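Local coordinates for protein proteasome chaperone 4 (Saccharomyces cerevisiae, PDB 2Z5B) that forms a heterodimer with IRC25 that binds proteasome precursors and assists 20S proteasome assembly by facilitating alpha-ring formation, at residues A[24-29]-A[41-46]; A[60-65]-A[114-119]. All blocks are in the same frame, centred on the assembly; numbering follows the deposited sequence.

Interaction 1: residues A[24-29]-A[41-46]; sequences LDVIAT and ISLVVG
Val26 and Leu43 make the tightest side-chain contact between strands 24-29 and 41-46, the two arms of an antiparallel beta hairpin. CG1 of Val26 meets CD1 of Leu43 at 3.4 Å, closer than carbons usually pack. Leu43 has CG anti to its backbone N (chi1 173°), and its second torsion sets CD1 near CG1 of Val26 and CB of Ala28. Beside this pair, Val26 and Val45 lie side by side and point the same way, with CG2 of Val26 4.0 Å from CG2 of Val45. Val26, Ala28, Leu43 and Val45 thus form one apolar, buried face.

The other face carries Asp25, Ile27, Thr29, Ser42 and Val44 and is packed more loosely across the hairpin. CB of Ile27 stays 4.2 Å from CB of Val44, and their outer carbons diverge. Asp25 is partly exposed, and its carboxylate leads away from strand 41-46. Its cross-strand mate, Gly46, has no side chain to cover it. Thr29 and Ser42 meet through their CB atoms at 4.0 Å. Their hydroxyls instead both bond Gln41 of the partner chain, YLR021W, so this face serves the heterodimer.

Six backbone hydrogen bonds join the strands. The bond from Val44 N to Ile27 O is the shortest at 2.7 Å and nearly straight, at 174°. At the Gly46 end the bonding is less even: Asp25 N reaches Gly46 O at 2.8 Å, but the return bond from Gly46 N to Asp25 O is bent to 143°.

Strand 6-13 flanks 24-29 on its far edge, and strand 115-121 flanks 41-46. Helix 94-111 packs on Leu43 through Met103 and Ile107, while helix 134-149 covers Val26 and Val45 with Leu144 and Cys141.

Interaction 2: residues A[60-65]-A[114-119]; sequences SCYYYA and PCYVTW
Three tyrosines, Tyr62, Tyr64 and Tyr116, gather on one face of this antiparallel strand pair as an aromatic cluster. Strands 60-65 and 115-119 are neighbours within the mixed sheet of the chaperone. Tyr116 sits between the other two. CD1 of Tyr64 lies 3.4 Å above the plane of the Tyr116 ring, over its centre. The two planes are inclined at 48°, so the rings are oblique. CD1 of Tyr62 lies 3.3 Å from OG1 of Thr118, while the hydroxyl end of Tyr62 reaches the Tyr116 ring, with OH 3.3 Å from CD2 of Tyr116. Tyr116 holds CG anti to its carbonyl carbon (chi1 -66°), and its ring stands next to that of Tyr64.

The cluster faces the partner chain, YLR021W. Tyr62 OH bonds Ser144 OG of that chain, Tyr116 OH makes a weak bond to its Met48 O, and its Leu101 packs on Tyr64 and Tyr116. An alanine in place of Tyr116 would probably open a gap beside Tyr64, leave that ring without the face it packs on, and lose the weak bond to the partner chain.

Cys61, Tyr63, Ala65, Cys115, Val117 and Trp119 lie on the opposite face, where helix 94-111 touches Tyr63 through Arg101 and Cys115 through Ile107. The backbones are joined by six hydrogen bonds. Tyr63 and Val117 bond each other in both directions, with Val117 N to Tyr63 O at 2.7 Å. At the end near Ser60, CB of Ser60 lies at the edge of the Trp119 indole, and Ser60 N donates to Trp119 O at 2.9 Å.

How the interactions relate
Interactions 1 and 2 belong to one sheet, with centres about 10 Å apart. They meet where strand 41-47 runs parallel to strand 115-121. Leu43 probably makes two hydrogen bonds across this seam: its N lies 2.7 Å from Tyr116 O, and its O lies 2.7 Å from Thr118 N. Side chains also touch there, with OG of Ser42 3.9 Å from CB of Tyr116. The two strand pairs thus lie side by side in the sheet, with 41-47 and 115-121 as the inner neighbours. Their partner-facing surfaces also join: Ser42 of one and Tyr116 of the other both contact Met48 of the YLR021W chain. On the other face, helix 94-111 touches both contacts through Ile107.

Interaction 1: residues A[24-29]-A[41-46]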
ATOM      1  N   LEU A  24     -10.446  14.741  -9.359  1.00 31.06           N
ATOM      2  CA  LEU A  24      -9.841  13.536  -8.771  1.00 30.33           C
ATOM      3  C   LEU A  24      -8.612  13.900  -7.961  1.00 29.89           C
ATOM      4  O   LEU A  24      -7.897  14.845  -8.289  1.00 30.65           O
ATOM      5  CB  LEU A  24      -9.469  12.512  -9.862  1.00 30.13           C
ATOM      6  CG  LEU A  24     -10.571  12.118 -10.852  1.00 30.59           C
ATOM      7  CD1 LEU A  24      -9.991  11.442 -12.061  1.00 30.59           C
ATOM      8  CD2 LEU A  24     -11.632  11.257 -10.191  1.00 31.73           C
ATOM      9  N   ASP A  25      -8.393  13.129  -6.906  1.00 29.69           N
ATOM     10  CA  ASP A  25      -7.259  13.252  -6.005  1.00 29.49           C
ATOM     11  C   ASP A  25      -6.383  12.009  -6.176  1.00 28.91           C
ATOM     12  O   ASP A  25      -6.879  10.892  -6.073  1.00 27.22           O
ATOM     13  CB  ASP A  25      -7.807  13.300  -4.585  1.00 30.42           C
ATOM     14  CG  ASP A  25      -6.807  13.828  -3.587  1.00 33.89           C
ATOM     15  OD1 ASP A  25      -5.831  14.466  -4.008  1.00 36.73           O
ATOM     16  OD2 ASP A  25      -7.013  13.600  -2.377  1.00 38.31           O
ATOM     17  N   VAL A  26      -5.093  12.225  -6.427  1.00 28.26           N
ATOM     18  CA  VAL A  26      -4.166  11.162  -6.784  1.00 27.77           C
ATOM     19  C   VAL A  26      -2.889  11.219  -5.921  1.00 27.18           C
ATOM     20  O   VAL A  26      -2.334  12.299  -5.683  1.00 25.76           O
ATOM     21  CB  VAL A  26      -3.788  11.262  -8.291  1.00 28.03           C
ATOM     22  CG1 VAL A  26      -2.636  10.325  -8.641  1.00 29.03           C
ATOM     23  CG2 VAL A  26      -5.017  10.989  -9.207  1.00 26.59           C
ATOM     24  N   ILE A  27      -2.474  10.052  -5.426  1.00 26.06           N
ATOM     25  CA  ILE A  27      -1.091   9.827  -4.987  1.00 25.78           C
ATOM     26  C   ILE A  27      -0.555   8.664  -5.829  1.00 26.07           C
ATOM     27  O   ILE A  27      -1.148   7.590  -5.841  1.00 26.79           O
ATOM     28  CB  ILE A  27      -1.035   9.439  -3.485  1.00 26.07           C
ATOM     29  CG1 ILE A  27      -1.499  10.614  -2.609  1.00 25.64           C
ATOM     30  CG2 ILE A  27       0.384   8.929  -3.070  1.00 26.71           C
ATOM     31  CD1 ILE A  27      -1.975  10.167  -1.256  1.00 29.06           C
ATOM     32  N   ALA A  28       0.560   8.872  -6.528  1.00 25.56           N
ATOM     33  CA  ALA A  28       1.133   7.847  -7.399  1.00 25.94           C
ATOM     34  C   ALA A  28       2.577   7.603  -7.000  1.00 26.76           C
ATOM     35  O   ALA A  28       3.342   8.565  -6.844  1.00 27.05           O
ATOM     36  CB  ALA A  28       1.072   8.300  -8.871  1.00 25.29           C
ATOM     37  N   THR A  29       2.947   6.335  -6.833  1.00 26.46           N
ATOM     38  CA  THR A  29       4.350   5.971  -6.650  1.00 26.51           C
ATOM     39  C   THR A  29       4.847   5.340  -7.946  1.00 27.34           C
ATOM     40  O   THR A  29       4.257   4.380  -8.446  1.00 25.62           O
ATOM     41  CB  THR A  29       4.564   5.022  -5.473  1.00 26.37           C
ATOM     42  OG1 THR A  29       3.995   5.596  -4.288  1.00 25.03           O
ATOM     43  CG2 THR A  29       6.081   4.725  -5.287  1.00 26.14           C
ATOM     44  N   ILE A  41       4.016   0.357 -10.401  1.00 30.46           N
ATOM     45  CA  ILE A  41       3.305   1.613 -10.169  1.00 29.24           C
ATOM     46  C   ILE A  41       2.319   1.319  -9.050  1.00 28.11           C
ATOM     47  O   ILE A  41       1.699   0.253  -9.029  1.00 27.35           O
ATOM     48  CB  ILE A  41       2.546   2.073 -11.438  1.00 29.42           C
ATOM     49  CG1 ILE A  41       3.526   2.581 -12.493  1.00 29.72           C
ATOM     50  CG2 ILE A  41       1.528   3.173 -11.135  1.00 29.98           C
ATOM     51  CD1 ILE A  41       2.925   2.644 -13.875  1.00 30.49           C
ATOM     52  N   SER A  42       2.219   2.235  -8.088  1.00 27.39           N
ATOM     53  CA  SER A  42       1.126   2.222  -7.120  1.00 26.50           C
ATOM     54  C   SER A  42       0.316   3.491  -7.328  1.00 26.68           C
ATOM     55  O   SER A  42       0.884   4.586  -7.407  1.00 27.36           O
ATOM     56  CB  SER A  42       1.653   2.224  -5.688  1.00 26.22           C
ATOM     57  OG  SER A  42       2.352   1.033  -5.404  1.00 26.59           O
ATOM     58  N   LEU A  43      -0.994   3.354  -7.424  1.00 25.55           N
ATOM     59  CA  LEU A  43      -1.862   4.514  -7.595  1.00 25.41           C
ATOM     60  C   LEU A  43      -2.915   4.510  -6.527  1.00 24.97           C
ATOM     61  O   LEU A  43      -3.580   3.488  -6.302  1.00 25.16           O
ATOM     62  CB  LEU A  43      -2.503   4.541  -8.993  1.00 24.67           C
ATOM     63  CG  LEU A  43      -3.574   5.616  -9.235  1.00 25.60           C
ATOM     64  CD1 LEU A  43      -2.945   7.001  -9.207  1.00 27.65           C
ATOM     65  CD2 LEU A  43      -4.276   5.412 -10.555  1.00 26.90           C
ATOM     66  N   VAL A  44      -3.026   5.630  -5.816  1.00 24.77           N
ATOM     67  CA  VAL A  44      -4.186   5.858  -4.948  1.00 24.87           C
ATOM     68  C   VAL A  44      -5.021   6.937  -5.646  1.00 25.05           C
ATOM     69  O   VAL A  44      -4.496   8.006  -6.014  1.00 25.66           O
ATOM     70  CB  VAL A  44      -3.790   6.301  -3.520  1.00 25.54           C
ATOM     71  CG1 VAL A  44      -5.034   6.455  -2.640  1.00 23.97           C
ATOM     72  CG2 VAL A  44      -2.816   5.285  -2.902  1.00 25.74           C
ATOM     73  N   VAL A  45      -6.298   6.640  -5.882  1.00 24.90           N
ATOM     74  CA  VAL A  45      -7.165   7.569  -6.626  1.00 26.63           C
ATOM     75  C   VAL A  45      -8.566   7.635  -6.006  1.00 26.94           C
ATOM     76  O   VAL A  45      -9.073   6.647  -5.507  1.00 27.32           O
ATOM     77  CB  VAL A  45      -7.186   7.281  -8.164  1.00 26.19           C
ATOM     78  CG1 VAL A  45      -7.687   5.865  -8.480  1.00 28.50           C
ATOM     79  CG2 VAL A  45      -8.025   8.359  -8.936  1.00 26.38           C
ATOM     80  N   GLY A  46      -9.145   8.830  -5.991  1.00 28.34           N
ATOM     81  CA  GLY A  46     -10.484   9.033  -5.448  1.00 28.92           C
ATOM     82  C   GLY A  46     -11.012  10.380  -5.879  1.00 29.82           C
ATOM     83  O   GLY A  46     -10.317  11.135  -6.557  1.00 28.93           O
TER

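Interaction 2: residues A[60-65]-A[114-119]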
ATOM      1  N   SER A  60     -11.321   1.505  -0.332  1.00 28.14           N
ATOM      2  CA  SER A  60     -12.476   0.676  -0.697  1.00 28.36           C
ATOM      3  C   SER A  60     -12.053  -0.609  -1.372  1.00 27.79           C
ATOM      4  O   SER A  60     -12.653  -1.667  -1.151  1.00 28.22           O
ATOM      5  CB  SER A  60     -13.451   1.455  -1.587  1.00 27.96           C
ATOM      6  OG  SER A  60     -14.098   2.461  -0.840  1.00 30.17           O
ATOM      7  N   CYS A  61     -11.012  -0.516  -2.183  1.00 27.21           N
ATOM      8  CA  CYS A  61     -10.504  -1.680  -2.912  1.00 27.06           C
ATOM      9  C   CYS A  61      -9.023  -1.478  -3.222  1.00 26.17           C
ATOM     10  O   CYS A  61      -8.620  -0.358  -3.493  1.00 26.30           O
ATOM     11  CB  CYS A  61     -11.304  -1.847  -4.211  1.00 26.46           C
ATOM     12  SG  CYS A  61     -10.879  -3.322  -5.168  1.00 28.64           S
ATOM     13  N   TYR A  62      -8.234  -2.559  -3.149  1.00 26.02           N
ATOM     14  CA  TYR A  62      -6.789  -2.563  -3.452  1.00 25.58           C
ATOM     15  C   TYR A  62      -6.618  -3.656  -4.478  1.00 26.25           C
ATOM     16  O   TYR A  62      -6.883  -4.830  -4.171  1.00 26.14           O
ATOM     17  CB  TYR A  62      -5.971  -2.934  -2.207  1.00 25.40           C
ATOM     18  CG  TYR A  62      -4.475  -2.656  -2.274  1.00 25.49           C
ATOM     19  CD1 TYR A  62      -3.955  -1.594  -3.045  1.00 24.03           C
ATOM     20  CD2 TYR A  62      -3.579  -3.417  -1.526  1.00 23.62           C
ATOM     21  CE1 TYR A  62      -2.588  -1.338  -3.068  1.00 24.45           C
ATOM     22  CE2 TYR A  62      -2.213  -3.158  -1.549  1.00 25.80           C
ATOM     23  CZ  TYR A  62      -1.726  -2.107  -2.305  1.00 24.27           C
ATOM     24  OH  TYR A  62      -0.362  -1.850  -2.344  1.00 26.85           O
ATOM     25  N   TYR A  63      -6.228  -3.279  -5.691  1.00 26.18           N
ATOM     26  CA  TYR A  63      -6.178  -4.216  -6.813  1.00 27.64           C
ATOM     27  C   TYR A  63      -4.770  -4.315  -7.366  1.00 27.52           C
ATOM     28  O   TYR A  63      -4.108  -3.302  -7.494  1.00 27.88           O
ATOM     29  CB  TYR A  63      -7.108  -3.754  -7.936  1.00 28.21           C
ATOM     30  CG  TYR A  63      -7.762  -4.920  -8.650  1.00 29.89           C
ATOM     31  CD1 TYR A  63      -7.113  -5.592  -9.687  1.00 31.54           C
ATOM     32  CD2 TYR A  63      -9.022  -5.352  -8.277  1.00 28.82           C
ATOM     33  CE1 TYR A  63      -7.726  -6.695 -10.321  1.00 31.58           C
ATOM     34  CE2 TYR A  63      -9.643  -6.419  -8.914  1.00 31.57           C
ATOM     35  CZ  TYR A  63      -8.987  -7.088  -9.925  1.00 32.02           C
ATOM     36  OH  TYR A  63      -9.621  -8.152 -10.536  1.00 34.11           O
ATOM     37  N   TYR A  64      -4.337  -5.529  -7.721  1.00 27.94           N
ATOM     38  CA  TYR A  64      -3.014  -5.771  -8.277  1.00 28.19           C
ATOM     39  C   TYR A  64      -3.088  -6.347  -9.688  1.00 29.08           C
ATOM     40  O   TYR A  64      -3.902  -7.237  -9.934  1.00 28.11           O
ATOM     41  CB  TYR A  64      -2.283  -6.770  -7.372  1.00 29.41           C
ATOM     42  CG  TYR A  64      -0.903  -7.171  -7.849  1.00 29.43           C
ATOM     43  CD1 TYR A  64       0.137  -6.252  -7.863  1.00 29.11           C
ATOM     44  CD2 TYR A  64      -0.626  -8.488  -8.252  1.00 30.18           C
ATOM     45  CE1 TYR A  64       1.409  -6.602  -8.290  1.00 30.05           C
ATOM     46  CE2 TYR A  64       0.666  -8.842  -8.687  1.00 30.61           C
ATOM     47  CZ  TYR A  64       1.671  -7.890  -8.674  1.00 30.72           C
ATOM     48  OH  TYR A  64       2.946  -8.196  -9.103  1.00 31.78           O
ATOM     49  N   ALA A  65      -2.229  -5.864 -10.599  1.00 29.21           N
ATOM     50  CA  ALA A  65      -2.042  -6.497 -11.915  1.00 30.77           C
ATOM     51  C   ALA A  65      -0.583  -6.504 -12.354  1.00 31.85           C
ATOM     52  O   ALA A  65       0.209  -5.666 -11.928  1.00 31.61           O
ATOM     53  CB  ALA A  65      -2.900  -5.833 -12.976  1.00 29.92           C
ATOM     54  N   PRO A 114       4.143  -4.084 -13.223  1.00 32.43           N
ATOM     55  CA  PRO A 114       3.104  -4.391 -12.252  1.00 30.87           C
ATOM     56  C   PRO A 114       2.484  -3.077 -11.747  1.00 29.83           C
ATOM     57  O   PRO A 114       3.125  -2.018 -11.851  1.00 27.94           O
ATOM     58  CB  PRO A 114       3.851  -5.125 -11.131  1.00 31.18           C
ATOM     59  CG  PRO A 114       5.247  -5.421 -11.685  1.00 32.30           C
ATOM     60  CD  PRO A 114       5.497  -4.384 -12.717  1.00 31.96           C
ATOM     61  N   CYS A 115       1.244  -3.160 -11.262  1.00 28.27           N
ATOM     62  CA  CYS A 115       0.492  -1.997 -10.798  1.00 27.88           C
ATOM     63  C   CYS A 115      -0.358  -2.387  -9.602  1.00 26.31           C
ATOM     64  O   CYS A 115      -1.011  -3.438  -9.623  1.00 25.72           O
ATOM     65  CB  CYS A 115      -0.448  -1.466 -11.911  1.00 27.47           C
ATOM     66  SG  CYS A 115      -1.298   0.099 -11.498  1.00 31.72           S
ATOM     67  N   TYR A 116      -0.344  -1.530  -8.583  1.00 25.15           N
ATOM     68  CA  TYR A 116      -1.196  -1.636  -7.428  1.00 25.33           C
ATOM     69  C   TYR A 116      -2.111  -0.421  -7.488  1.00 25.55           C
ATOM     70  O   TYR A 116      -1.638   0.711  -7.628  1.00 25.12           O
ATOM     71  CB  TYR A 116      -0.387  -1.577  -6.131  1.00 25.69           C
ATOM     72  CG  TYR A 116       0.540  -2.748  -5.906  1.00 26.86           C
ATOM     73  CD1 TYR A 116       1.769  -2.833  -6.570  1.00 27.76           C
ATOM     74  CD2 TYR A 116       0.203  -3.755  -5.002  1.00 27.43           C
ATOM     75  CE1 TYR A 116       2.627  -3.897  -6.351  1.00 28.02           C
ATOM     76  CE2 TYR A 116       1.069  -4.818  -4.766  1.00 29.02           C
ATOM     77  CZ  TYR A 116       2.268  -4.876  -5.454  1.00 28.21           C
ATOM     78  OH  TYR A 116       3.124  -5.923  -5.256  1.00 29.30           O
ATOM     79  N   VAL A 117      -3.416  -0.649  -7.377  1.00 24.26           N
ATOM     80  CA  VAL A 117      -4.359   0.471  -7.405  1.00 24.95           C
ATOM     81  C   VAL A 117      -5.246   0.477  -6.166  1.00 23.99           C
ATOM     82  O   VAL A 117      -5.842  -0.528  -5.813  1.00 24.49           O
ATOM     83  CB  VAL A 117      -5.250   0.427  -8.676  1.00 24.20           C
ATOM     84  CG1 VAL A 117      -6.435   1.344  -8.552  1.00 26.44           C
ATOM     85  CG2 VAL A 117      -4.453   0.841  -9.881  1.00 26.21           C
ATOM     86  N   THR A 118      -5.334   1.625  -5.512  1.00 24.42           N
ATOM     87  CA  THR A 118      -6.304   1.811  -4.459  1.00 24.39           C
ATOM     88  C   THR A 118      -7.405   2.739  -4.927  1.00 24.51           C
ATOM     89  O   THR A 118      -7.103   3.823  -5.420  1.00 25.18           O
ATOM     90  CB  THR A 118      -5.645   2.500  -3.234  1.00 25.14           C
ATOM     91  OG1 THR A 118      -4.641   1.631  -2.685  1.00 25.97           O
ATOM     92  CG2 THR A 118      -6.679   2.802  -2.180  1.00 25.15           C
ATOM     93  N   TRP A 119      -8.666   2.353  -4.703  1.00 24.05           N
ATOM     94  CA  TRP A 119      -9.763   3.293  -4.850  1.00 23.74           C
ATOM     95  C   TRP A 119     -10.125   3.836  -3.463  1.00 23.64           C
ATOM     96  O   TRP A 119     -10.465   3.083  -2.554  1.00 23.38           O
ATOM     97  CB  TRP A 119     -10.999   2.743  -5.610  1.00 24.54           C
ATOM     98  CG  TRP A 119     -12.030   3.870  -5.713  1.00 23.84           C
ATOM     99  CD1 TRP A 119     -13.031   4.124  -4.835  1.00 24.05           C
ATOM    100  CD2 TRP A 119     -12.063   4.936  -6.684  1.00 25.20           C
ATOM    101  NE1 TRP A 119     -13.709   5.266  -5.207  1.00 25.19           N
ATOM    102  CE2 TRP A 119     -13.131   5.784  -6.338  1.00 25.50           C
ATOM    103  CE3 TRP A 119     -11.288   5.249  -7.817  1.00 25.71           C
ATOM    104  CZ2 TRP A 119     -13.472   6.918  -7.097  1.00 26.21           C
ATOM    105  CZ3 TRP A 119     -11.620   6.376  -8.567  1.00 24.97           C
ATOM    106  CH2 TRP A 119     -12.697   7.196  -8.208  1.00 25.21           C
TER